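Local coordinates for protein epimerase (PDB 7CJ7) that catalyses the manganese-dependent epimerization of ketoses at C3, with its highest activity toward L-ribulose, and works as a homodimer, at residues His12-Ser17 against Glu246-Glu251. Sequence-based numbering, arbitrary orientation.
Sequences HALVWS and ESFSSE. With MN (manganese (II) ion), chain D; SOL (L-sorbose), chain C.
His12 and Glu246 stand side by side at the catalytic mouth of a TIM barrel, where the first strand, 8-12, and the last, 242-245, close the cylinder; as in TIM barrels generally, the loops following the strands carry the active site. Polar contacts to sugar and metal come first. Glu246 OE2 binds manganese at 2.1 Å, completing with Glu152, Asp185 and His211 the protein's share of the ligands, while L-sorbose adds O2 and O3. Glu246 OE1 lies 2.9 Å from sugar C3, the carbon that is epimerized, consistent with the proton donor/acceptor role inferred for this residue. His12 CG stands anti to the backbone N (chi1 -169°), beside the Glu246 side chain, and Glu246 OE1 sits over one imidazole face toward the rim, 3.4 Å from His12 CD2. NE2 of His12 shares an almost straight hydrogen bond of 2.8 Å with sugar O6 at the ring edge, and ND1 accepts from Leu14 N, so both ring nitrogens are engaged and the ring's rotation is fixed. An alanine at His12 would probably leave sugar O6 without this partner and open a gap beside Phe248. Aromatic and apolar packing forms the second group: Phe248 turns its edge toward the His12 face in an offset T-shaped pair, planes at 67°, and Phe248 CE1 meets Leu14 CB at 3.7 Å. Farther along, one water joins the loops: it accepts from Ser249 N at 3.0 Å and probably donates to Leu14 O.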
loop_
_atom_site.group_PDB
_atom_site.type_symbol
_atom_site.label_atom_id
_atom_site.label_comp_id
_atom_site.label_asym_id
_atom_site.label_seq_id
_atom_site.Cartn_x
_atom_site.Cartn_y
_atom_site.Cartn_z
ATOM N N HIS A 12 -13.358 -9.365 -12.267
ATOM C CA HIS A 12 -13.974 -8.889 -11.008
ATOM C C HIS A 12 -15.146 -7.972 -11.354
ATOM O O HIS A 12 -15.014 -7.187 -12.305
ATOM C CB HIS A 12 -12.906 -8.212 -10.148
ATOM C CG HIS A 12 -13.367 -7.926 -8.764
ATOM N ND1 HIS A 12 -13.989 -6.747 -8.434
ATOM C CD2 HIS A 12 -13.284 -8.650 -7.628
ATOM C CE1 HIS A 12 -14.281 -6.758 -7.149
ATOM N NE2 HIS A 12 -13.849 -7.909 -6.629
ATOM N N ALA A 13 -16.254 -8.070 -10.612
ATOM C CA ALA A 13 -17.508 -7.335 -10.891
ATOM C C ALA A 13 -17.242 -5.826 -10.980
ATOM O O ALA A 13 -17.902 -5.163 -11.806
ATOM C CB ALA A 13 -18.527 -7.661 -9.831
ATOM N N LEU A 14 -16.302 -5.299 -10.184
ATOM C CA LEU A 14 -16.067 -3.834 -10.044
ATOM C C LEU A 14 -15.415 -3.262 -11.306
ATOM O O LEU A 14 -15.204 -2.026 -11.365
ATOM C CB LEU A 14 -15.185 -3.576 -8.822
ATOM C CG LEU A 14 -15.917 -3.062 -7.585
ATOM C CD1 LEU A 14 -16.318 -1.604 -7.767
ATOM C CD2 LEU A 14 -17.128 -3.926 -7.275
ATOM N N VAL A 15 -15.061 -4.118 -12.259
ATOM C CA VAL A 15 -14.607 -3.650 -13.596
ATOM C C VAL A 15 -15.812 -3.021 -14.303
ATOM O O VAL A 15 -15.592 -2.096 -15.101
ATOM C CB VAL A 15 -13.963 -4.785 -14.404
ATOM C CG1 VAL A 15 -13.826 -4.421 -15.871
ATOM C CG2 VAL A 15 -12.611 -5.157 -13.820
ATOM N N TRP A 16 -17.031 -3.453 -13.957
ATOM C CA TRP A 16 -18.266 -3.088 -14.697
ATOM C C TRP A 16 -19.292 -2.374 -13.812
ATOM O O TRP A 16 -19.937 -1.450 -14.329
ATOM C CB TRP A 16 -18.886 -4.315 -15.363
ATOM C CG TRP A 16 -18.065 -4.891 -16.473
ATOM C CD1 TRP A 16 -18.014 -4.472 -17.773
ATOM C CD2 TRP A 16 -17.209 -6.041 -16.387
ATOM N NE1 TRP A 16 -17.174 -5.277 -18.495
ATOM C CE2 TRP A 16 -16.671 -6.252 -17.673
ATOM C CE3 TRP A 16 -16.862 -6.919 -15.354
ATOM C CZ2 TRP A 16 -15.776 -7.286 -17.939
ATOM C CZ3 TRP A 16 -15.982 -7.942 -15.624
ATOM C CH2 TRP A 16 -15.458 -8.123 -16.900
ATOM N N SER A 17 -19.502 -2.825 -12.576
ATOM C CA SER A 17 -20.630 -2.385 -11.713
ATOM C C SER A 17 -20.174 -2.190 -10.266
ATOM O O SER A 17 -19.490 -3.067 -9.748
ATOM C CB SER A 17 -21.776 -3.361 -11.767
ATOM O OG SER A 17 -22.315 -3.430 -13.074
ATOM N N GLU A 246 -8.451 -7.931 -11.944
ATOM C CA GLU A 246 -8.991 -7.047 -10.898
ATOM C C GLU A 246 -8.468 -5.630 -11.139
ATOM O O GLU A 246 -7.251 -5.455 -11.356
ATOM C CB GLU A 246 -8.604 -7.570 -9.520
ATOM C CG GLU A 246 -9.217 -6.775 -8.395
ATOM C CD GLU A 246 -9.163 -7.508 -7.068
ATOM O OE1 GLU A 246 -10.234 -7.760 -6.472
ATOM O OE2 GLU A 246 -8.053 -7.831 -6.646
ATOM N N SER A 247 -9.363 -4.650 -11.096
ATOM C CA SER A 247 -9.018 -3.243 -11.397
ATOM C C SER A 247 -10.041 -2.320 -10.748
ATOM O O SER A 247 -11.240 -2.629 -10.783
ATOM C CB SER A 247 -8.949 -3.025 -12.890
ATOM O OG SER A 247 -8.522 -1.715 -13.193
ATOM N N PHE A 248 -9.581 -1.203 -10.202
ATOM C CA PHE A 248 -10.470 -0.223 -9.542
ATOM C C PHE A 248 -10.164 1.171 -10.078
ATOM O O PHE A 248 -8.978 1.558 -10.182
ATOM C CB PHE A 248 -10.328 -0.305 -8.026
ATOM C CG PHE A 248 -10.624 -1.664 -7.452
ATOM C CD1 PHE A 248 -11.925 -2.061 -7.198
ATOM C CD2 PHE A 248 -9.596 -2.550 -7.172
ATOM C CE1 PHE A 248 -12.189 -3.323 -6.686
ATOM C CE2 PHE A 248 -9.865 -3.805 -6.664
ATOM C CZ PHE A 248 -11.160 -4.189 -6.418
ATOM N N SER A 249 -11.234 1.894 -10.400
ATOM C CA SER A 249 -11.191 3.312 -10.828
ATOM C C SER A 249 -12.307 4.061 -10.103
ATOM O O SER A 249 -13.341 3.432 -9.825
ATOM C CB SER A 249 -11.337 3.425 -12.323
ATOM O OG SER A 249 -11.361 4.788 -12.710
ATOM N N SER A 250 -12.116 5.353 -9.832
ATOM C CA SER A 250 -13.175 6.229 -9.273
ATOM C C SER A 250 -14.367 6.268 -10.245
ATOM O O SER A 250 -15.460 6.677 -9.819
ATOM C CB SER A 250 -12.641 7.608 -8.953
ATOM O OG SER A 250 -12.080 8.216 -10.108
ATOM N N GLU A 251 -14.171 5.821 -11.492
ATOM C CA GLU A 251 -15.237 5.709 -12.527
ATOM C C GLU A 251 -16.390 4.835 -12.008
ATOM O O GLU A 251 -17.565 5.175 -12.263
ATOM C CB GLU A 251 -14.668 5.108 -13.816
ATOM C CG GLU A 251 -15.682 5.043 -14.948
ATOM C CD GLU A 251 -16.066 6.398 -15.509
ATOM O OE1 GLU A 251 -17.084 6.479 -16.231
ATOM O OE2 GLU A 251 -15.340 7.364 -15.225
HETATM MN MN MN D . -7.418 -9.202 -5.156
HETATM C C1 SOL C . -8.510 -6.277 -2.137
HETATM O O1 SOL C . -7.419 -5.391 -2.230
HETATM C C2 SOL C . -8.458 -7.337 -3.189
HETATM O O2 SOL C . -7.404 -7.616 -3.735
HETATM C C3 SOL C . -9.756 -8.019 -3.595
HETATM O O3 SOL C . -9.501 -9.249 -4.234
HETATM C C4 SOL C . -10.677 -8.223 -2.397
HETATM O O4 SOL C . -10.033 -9.069 -1.442
HETATM C C5 SOL C . -12.027 -8.846 -2.759
HETATM O O5 SOL C . -12.737 -9.163 -1.563
HETATM C C6 SOL C . -12.896 -7.952 -3.618
HETATM O O6 SOL C . -14.118 -8.613 -3.957
HETATM O O HOH W 1 -13.743 0.223 -10.017
#